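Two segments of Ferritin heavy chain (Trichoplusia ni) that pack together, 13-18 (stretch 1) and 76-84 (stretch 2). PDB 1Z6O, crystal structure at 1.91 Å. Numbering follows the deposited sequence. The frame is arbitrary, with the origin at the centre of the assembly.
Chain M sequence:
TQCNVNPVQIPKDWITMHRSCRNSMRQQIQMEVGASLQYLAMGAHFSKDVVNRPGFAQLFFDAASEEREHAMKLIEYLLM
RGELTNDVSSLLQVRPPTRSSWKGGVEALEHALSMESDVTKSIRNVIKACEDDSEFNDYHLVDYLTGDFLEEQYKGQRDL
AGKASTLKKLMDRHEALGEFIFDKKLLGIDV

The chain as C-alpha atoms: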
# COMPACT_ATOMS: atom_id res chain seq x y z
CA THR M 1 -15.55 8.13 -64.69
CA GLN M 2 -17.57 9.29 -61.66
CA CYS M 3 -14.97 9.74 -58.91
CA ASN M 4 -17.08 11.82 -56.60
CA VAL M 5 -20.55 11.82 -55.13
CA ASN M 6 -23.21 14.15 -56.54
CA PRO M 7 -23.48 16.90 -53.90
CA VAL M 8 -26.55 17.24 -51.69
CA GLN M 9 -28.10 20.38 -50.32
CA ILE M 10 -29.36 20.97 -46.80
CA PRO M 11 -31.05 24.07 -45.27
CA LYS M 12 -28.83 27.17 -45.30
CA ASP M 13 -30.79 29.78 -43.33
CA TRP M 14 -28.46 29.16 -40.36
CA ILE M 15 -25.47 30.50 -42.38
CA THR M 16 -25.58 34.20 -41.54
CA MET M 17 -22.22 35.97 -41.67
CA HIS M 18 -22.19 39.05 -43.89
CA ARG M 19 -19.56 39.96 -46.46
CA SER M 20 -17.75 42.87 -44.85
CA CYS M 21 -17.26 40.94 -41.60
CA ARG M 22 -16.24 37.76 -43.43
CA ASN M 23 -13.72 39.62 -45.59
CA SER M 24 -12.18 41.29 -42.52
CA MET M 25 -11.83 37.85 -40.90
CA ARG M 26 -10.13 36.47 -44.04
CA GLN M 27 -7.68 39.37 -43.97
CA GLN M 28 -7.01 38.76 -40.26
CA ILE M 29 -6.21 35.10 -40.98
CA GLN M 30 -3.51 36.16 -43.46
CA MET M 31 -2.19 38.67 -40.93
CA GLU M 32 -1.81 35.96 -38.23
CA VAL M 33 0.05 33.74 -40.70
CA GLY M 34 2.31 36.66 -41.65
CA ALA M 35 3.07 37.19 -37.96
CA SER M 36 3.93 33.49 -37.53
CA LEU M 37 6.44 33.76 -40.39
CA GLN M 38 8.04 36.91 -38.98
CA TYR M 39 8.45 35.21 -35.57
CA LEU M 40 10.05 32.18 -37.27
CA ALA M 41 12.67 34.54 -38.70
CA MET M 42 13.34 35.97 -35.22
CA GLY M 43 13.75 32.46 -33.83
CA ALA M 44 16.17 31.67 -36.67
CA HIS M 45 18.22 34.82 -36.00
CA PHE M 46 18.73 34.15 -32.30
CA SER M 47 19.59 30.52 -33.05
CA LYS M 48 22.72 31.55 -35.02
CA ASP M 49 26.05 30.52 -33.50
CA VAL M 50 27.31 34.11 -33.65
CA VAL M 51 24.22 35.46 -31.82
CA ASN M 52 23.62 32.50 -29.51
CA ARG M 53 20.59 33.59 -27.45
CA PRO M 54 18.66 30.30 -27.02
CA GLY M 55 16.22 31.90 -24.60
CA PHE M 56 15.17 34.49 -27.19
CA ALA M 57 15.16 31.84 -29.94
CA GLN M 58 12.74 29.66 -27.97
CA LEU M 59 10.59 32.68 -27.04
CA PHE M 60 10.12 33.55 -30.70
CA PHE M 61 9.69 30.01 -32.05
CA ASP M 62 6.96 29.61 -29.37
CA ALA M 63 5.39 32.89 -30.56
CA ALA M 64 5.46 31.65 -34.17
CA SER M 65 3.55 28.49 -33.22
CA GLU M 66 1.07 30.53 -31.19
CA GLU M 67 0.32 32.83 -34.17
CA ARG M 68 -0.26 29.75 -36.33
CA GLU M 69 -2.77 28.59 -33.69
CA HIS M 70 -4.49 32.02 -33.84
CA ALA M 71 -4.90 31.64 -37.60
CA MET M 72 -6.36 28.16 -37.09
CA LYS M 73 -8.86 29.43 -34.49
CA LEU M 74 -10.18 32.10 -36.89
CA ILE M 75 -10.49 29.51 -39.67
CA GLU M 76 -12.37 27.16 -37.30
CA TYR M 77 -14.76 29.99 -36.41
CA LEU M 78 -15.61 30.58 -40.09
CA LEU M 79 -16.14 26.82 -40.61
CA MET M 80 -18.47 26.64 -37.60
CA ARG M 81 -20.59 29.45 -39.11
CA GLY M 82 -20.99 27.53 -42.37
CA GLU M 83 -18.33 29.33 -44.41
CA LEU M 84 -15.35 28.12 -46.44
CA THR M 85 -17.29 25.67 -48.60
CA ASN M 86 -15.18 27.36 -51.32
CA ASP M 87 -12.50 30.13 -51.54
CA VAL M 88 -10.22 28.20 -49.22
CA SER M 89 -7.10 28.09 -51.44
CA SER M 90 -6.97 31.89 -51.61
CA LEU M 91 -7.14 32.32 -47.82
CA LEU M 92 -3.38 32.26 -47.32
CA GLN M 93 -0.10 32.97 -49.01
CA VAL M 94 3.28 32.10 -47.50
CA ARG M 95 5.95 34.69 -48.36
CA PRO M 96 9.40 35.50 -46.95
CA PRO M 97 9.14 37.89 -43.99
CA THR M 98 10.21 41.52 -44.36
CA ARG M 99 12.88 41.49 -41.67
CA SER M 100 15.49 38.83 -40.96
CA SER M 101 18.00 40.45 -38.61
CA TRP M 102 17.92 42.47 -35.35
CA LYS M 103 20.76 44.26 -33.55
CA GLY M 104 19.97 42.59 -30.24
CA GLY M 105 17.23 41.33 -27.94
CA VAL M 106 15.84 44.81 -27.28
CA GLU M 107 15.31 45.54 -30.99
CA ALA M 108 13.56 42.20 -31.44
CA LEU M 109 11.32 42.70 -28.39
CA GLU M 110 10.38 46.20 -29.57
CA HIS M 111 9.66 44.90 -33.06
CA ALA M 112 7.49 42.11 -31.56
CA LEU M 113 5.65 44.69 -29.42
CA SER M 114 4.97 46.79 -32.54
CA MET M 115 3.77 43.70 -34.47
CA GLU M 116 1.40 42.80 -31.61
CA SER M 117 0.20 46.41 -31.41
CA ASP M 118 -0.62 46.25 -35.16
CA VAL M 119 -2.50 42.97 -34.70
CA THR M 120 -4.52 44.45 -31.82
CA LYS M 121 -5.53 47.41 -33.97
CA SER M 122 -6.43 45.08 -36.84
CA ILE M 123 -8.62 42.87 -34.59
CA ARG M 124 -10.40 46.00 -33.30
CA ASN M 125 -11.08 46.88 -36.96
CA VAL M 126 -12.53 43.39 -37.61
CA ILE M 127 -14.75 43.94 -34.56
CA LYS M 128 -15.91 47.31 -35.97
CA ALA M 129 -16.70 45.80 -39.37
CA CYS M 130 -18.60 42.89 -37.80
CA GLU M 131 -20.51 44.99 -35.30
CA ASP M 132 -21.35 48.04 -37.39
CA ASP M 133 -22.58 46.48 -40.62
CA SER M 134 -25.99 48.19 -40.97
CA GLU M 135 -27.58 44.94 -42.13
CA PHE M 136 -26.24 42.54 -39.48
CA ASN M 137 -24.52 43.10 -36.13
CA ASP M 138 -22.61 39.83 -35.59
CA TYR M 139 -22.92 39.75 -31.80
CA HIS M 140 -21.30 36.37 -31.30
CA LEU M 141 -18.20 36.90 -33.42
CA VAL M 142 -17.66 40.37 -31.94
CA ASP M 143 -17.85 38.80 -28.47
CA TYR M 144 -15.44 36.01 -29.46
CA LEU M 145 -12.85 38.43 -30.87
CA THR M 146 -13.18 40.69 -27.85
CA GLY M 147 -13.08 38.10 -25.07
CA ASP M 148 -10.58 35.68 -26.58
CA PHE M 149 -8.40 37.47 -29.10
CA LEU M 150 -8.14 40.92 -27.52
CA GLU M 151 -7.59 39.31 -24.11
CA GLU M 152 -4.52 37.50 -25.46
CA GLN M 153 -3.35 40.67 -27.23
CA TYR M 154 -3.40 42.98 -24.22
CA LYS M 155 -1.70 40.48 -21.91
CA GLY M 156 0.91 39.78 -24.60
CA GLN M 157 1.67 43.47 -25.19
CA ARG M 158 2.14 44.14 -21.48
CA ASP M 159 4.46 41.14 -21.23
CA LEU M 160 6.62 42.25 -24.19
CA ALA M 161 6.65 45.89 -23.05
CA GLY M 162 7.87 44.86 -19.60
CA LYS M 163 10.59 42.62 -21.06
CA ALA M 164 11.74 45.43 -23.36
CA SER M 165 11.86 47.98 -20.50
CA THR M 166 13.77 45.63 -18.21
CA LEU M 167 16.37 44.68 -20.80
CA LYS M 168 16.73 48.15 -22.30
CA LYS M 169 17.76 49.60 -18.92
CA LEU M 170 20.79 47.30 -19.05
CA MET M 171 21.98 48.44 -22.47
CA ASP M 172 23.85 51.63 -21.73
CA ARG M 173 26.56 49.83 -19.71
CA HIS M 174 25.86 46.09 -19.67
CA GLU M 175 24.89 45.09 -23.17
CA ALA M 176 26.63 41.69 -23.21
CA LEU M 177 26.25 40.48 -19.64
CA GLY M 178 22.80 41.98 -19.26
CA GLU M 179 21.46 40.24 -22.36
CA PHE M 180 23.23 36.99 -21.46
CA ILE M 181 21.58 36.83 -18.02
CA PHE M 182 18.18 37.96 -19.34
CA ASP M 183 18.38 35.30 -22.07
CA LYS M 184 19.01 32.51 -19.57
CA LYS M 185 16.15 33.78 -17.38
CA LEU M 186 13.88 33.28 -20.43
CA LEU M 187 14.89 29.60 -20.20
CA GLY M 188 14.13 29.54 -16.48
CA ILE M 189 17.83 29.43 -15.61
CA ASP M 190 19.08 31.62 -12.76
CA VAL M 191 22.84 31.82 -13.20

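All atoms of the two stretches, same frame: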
# COMPACT_ATOMS: atom_id res chain seq x y z
N ASP M 13 -30.41 28.56 -44.05
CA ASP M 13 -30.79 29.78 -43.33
C ASP M 13 -29.90 30.06 -42.12
O ASP M 13 -29.74 31.21 -41.72
CB ASP M 13 -32.24 29.72 -42.86
CG ASP M 13 -33.24 29.94 -43.99
OD1 ASP M 13 -32.83 30.42 -45.08
OD2 ASP M 13 -34.43 29.64 -43.79
N TRP M 14 -29.33 29.01 -41.53
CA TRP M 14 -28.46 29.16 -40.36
C TRP M 14 -27.11 29.83 -40.67
O TRP M 14 -26.41 30.26 -39.74
CB TRP M 14 -28.18 27.78 -39.73
CG TRP M 14 -27.45 26.83 -40.66
CD1 TRP M 14 -27.99 26.13 -41.71
CD2 TRP M 14 -26.06 26.49 -40.62
NE1 TRP M 14 -27.00 25.38 -42.33
CE2 TRP M 14 -25.81 25.58 -41.68
CE3 TRP M 14 -24.99 26.87 -39.79
CZ2 TRP M 14 -24.54 25.05 -41.94
CZ3 TRP M 14 -23.72 26.34 -40.04
CH2 TRP M 14 -23.51 25.43 -41.11
N ILE M 15 -26.75 29.91 -41.95
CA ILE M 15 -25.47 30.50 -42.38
C ILE M 15 -25.72 31.99 -42.52
O ILE M 15 -26.31 32.43 -43.50
CB ILE M 15 -25.04 29.88 -43.73
CG1 ILE M 15 -24.97 28.35 -43.57
CG2 ILE M 15 -23.68 30.45 -44.18
CD1 ILE M 15 -24.58 27.60 -44.85
N THR M 16 -25.24 32.78 -41.56
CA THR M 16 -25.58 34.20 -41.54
C THR M 16 -24.51 35.28 -41.60
O THR M 16 -24.84 36.45 -41.58
CB THR M 16 -26.40 34.48 -40.28
OG1 THR M 16 -25.61 34.09 -39.14
CG2 THR M 16 -27.70 33.66 -40.26
N MET M 17 -23.23 34.92 -41.64
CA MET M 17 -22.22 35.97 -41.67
C MET M 17 -22.36 36.85 -42.90
O MET M 17 -22.71 36.36 -43.98
CB MET M 17 -20.81 35.37 -41.65
CG MET M 17 -20.40 34.80 -40.28
SD MET M 17 -18.65 34.33 -40.27
CE MET M 17 -17.87 35.94 -40.47
N HIS M 18 -22.11 38.14 -42.75
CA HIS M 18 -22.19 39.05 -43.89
C HIS M 18 -20.81 39.29 -44.47
O HIS M 18 -19.78 39.06 -43.81
CB HIS M 18 -22.89 40.35 -43.50
CG HIS M 18 -24.38 40.23 -43.53
ND1 HIS M 18 -25.06 39.20 -42.90
CD2 HIS M 18 -25.33 40.98 -44.14
CE1 HIS M 18 -26.35 39.32 -43.13
NE2 HIS M 18 -26.55 40.39 -43.88
N GLU M 76 -11.36 28.03 -37.92
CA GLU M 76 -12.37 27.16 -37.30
C GLU M 76 -13.66 27.93 -37.03
O GLU M 76 -14.75 27.36 -37.13
CB GLU M 76 -11.87 26.57 -35.98
CG GLU M 76 -10.73 25.56 -36.14
CD GLU M 76 -11.19 24.22 -36.68
OE1 GLU M 76 -10.34 23.47 -37.21
OE2 GLU M 76 -12.40 23.89 -36.56
N TYR M 77 -13.55 29.20 -36.67
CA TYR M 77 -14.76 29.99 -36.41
C TYR M 77 -15.57 30.11 -37.71
O TYR M 77 -16.78 29.90 -37.73
CB TYR M 77 -14.40 31.39 -35.89
CG TYR M 77 -15.64 32.15 -35.45
CD1 TYR M 77 -16.07 32.10 -34.13
CD2 TYR M 77 -16.44 32.81 -36.39
CE1 TYR M 77 -17.30 32.66 -33.75
CE2 TYR M 77 -17.67 33.37 -36.02
CZ TYR M 77 -18.09 33.29 -34.70
OH TYR M 77 -19.33 33.77 -34.34
N LEU M 78 -14.91 30.46 -38.81
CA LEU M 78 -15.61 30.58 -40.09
C LEU M 78 -16.28 29.25 -40.47
O LEU M 78 -17.42 29.23 -40.94
CB LEU M 78 -14.64 31.01 -41.21
CG LEU M 78 -14.04 32.42 -41.07
CD1 LEU M 78 -13.13 32.70 -42.27
CD2 LEU M 78 -15.15 33.47 -41.00
N LEU M 79 -15.58 28.14 -40.27
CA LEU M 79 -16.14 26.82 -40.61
C LEU M 79 -17.38 26.53 -39.77
O LEU M 79 -18.36 25.98 -40.27
CB LEU M 79 -15.09 25.72 -40.38
CG LEU M 79 -13.89 25.71 -41.35
CD1 LEU M 79 -12.77 24.83 -40.77
CD2 LEU M 79 -14.34 25.20 -42.73
N MET M 80 -17.33 26.88 -38.49
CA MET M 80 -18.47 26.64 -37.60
C MET M 80 -19.70 27.42 -38.07
O MET M 80 -20.83 26.94 -37.93
CB MET M 80 -18.13 27.07 -36.16
CG MET M 80 -19.36 27.08 -35.23
SD MET M 80 -19.01 27.69 -33.56
CE MET M 80 -18.83 29.50 -33.93
N ARG M 81 -19.49 28.61 -38.63
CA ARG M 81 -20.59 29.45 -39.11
C ARG M 81 -21.11 29.04 -40.49
O ARG M 81 -22.03 29.65 -41.03
CB ARG M 81 -20.17 30.94 -39.11
CG ARG M 81 -19.97 31.52 -37.69
CD ARG M 81 -21.31 31.61 -36.92
NE ARG M 81 -22.21 32.61 -37.52
CZ ARG M 81 -22.15 33.92 -37.28
NH1 ARG M 81 -21.24 34.43 -36.45
NH2 ARG M 81 -23.00 34.75 -37.90
N GLY M 82 -20.51 28.00 -41.08
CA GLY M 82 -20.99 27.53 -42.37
C GLY M 82 -20.24 28.08 -43.57
O GLY M 82 -20.66 27.89 -44.71
N GLU M 83 -19.12 28.76 -43.33
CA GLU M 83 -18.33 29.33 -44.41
C GLU M 83 -17.24 28.38 -44.89
O GLU M 83 -17.11 27.26 -44.40
CB GLU M 83 -17.68 30.64 -43.95
CG GLU M 83 -18.69 31.71 -43.50
CD GLU M 83 -19.58 32.21 -44.66
OE1 GLU M 83 -19.16 32.08 -45.83
OE2 GLU M 83 -20.68 32.73 -44.39
N LEU M 84 -16.46 28.86 -45.86
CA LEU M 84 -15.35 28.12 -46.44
C LEU M 84 -15.73 26.82 -47.14
O LEU M 84 -15.00 25.83 -47.07
CB LEU M 84 -14.25 27.88 -45.38
CG LEU M 84 -13.67 29.18 -44.80
CD1 LEU M 84 -12.55 28.87 -43.80
CD2 LEU M 84 -13.13 30.07 -45.94
O HOH W 1 -23.79 31.16 -39.39
O HOH W 2 -21.87 32.40 -42.02
O HOH W 3 -22.83 33.93 -45.23

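Residues 13-18, an irregular segment, lie against the C-terminal end of a helix (76-80) and the turn that follows it, burying 447 Å² counted over both sides. Glu76 makes no contact and serves the helix through its backbone, its O accepting from Met80 N (3.0 Å). Tyr77 is buried and presents its ring edge to Met17, with CE2 4.5 Å from Met17 SD; its OH accepts a hydrogen bond from Arg81 NH1 (2.9 Å), which helps to hold the arginine in place. Leu78 offers the closer apolar contact, its CD2 lying 3.7 Å from Met17 SD. Met17, whose CA-to-CB bond points toward stretch 2, has the largest covered area in the contact, and its unbranched, flexible chain (m, t, p) suits the path past Arg81 to these two residues. The CA-to-CB bond of Met80 points away and its side chain stays out of contact, so what it offers is its carbonyl: Met80 O sits at the edge of the Trp14 ring, 3.6 Å from Trp14 CZ3.

Arg81 is the polar centre. Its side chain, m at chi1, chi2 and chi3, curls so that NH2 donates to Thr16 OG1 (3.0 Å) near the guanidinium plane, while Met17 CG packs over one face, 3.5 Å from Arg81 NH2. Water 1 accepts from Arg81 NE (2.8 Å) and from Thr16 N (3.1 Å), and lies 2.8 Å from both Trp14 O and Arg81 O, both within its donating reach. Several polar groups of the two backbones are thus linked through one solvent molecule.

Gly82 leaves the helix with positive phi (96°) in a Schellman motif, where Gly82 N bonds to Leu79 O (3.1 Å) and Glu83 N to Leu78 O (3.0 Å). Glycine is called for twice over: a CB would be jammed against the preceding carbonyl, and it would also point toward stretch 1, 2.8 Å from Ile15 CG1 and 3.0 Å from Trp14 CH2. Without it, Trp14 CH2 approaches Gly82 CA to 3.5 Å, and Ile15 CD1 lies 3.9 Å from Gly82 O. Ile15 also sets its CG2 3.6 Å from Arg81 O, a branched side chain covering the turn.

Glu83 brings its carboxylate back to stretch 1, with OE2 3.8 Å from both Ile15 CG2 and Met17 CB. Its polar link is through water: water 3 donates to Glu83 OE2 (2.6 Å) and Met17 O (2.7 Å), while water 2 accepts from Met17 N (2.9 Å) and lies 2.7 Å from Glu83 OE2.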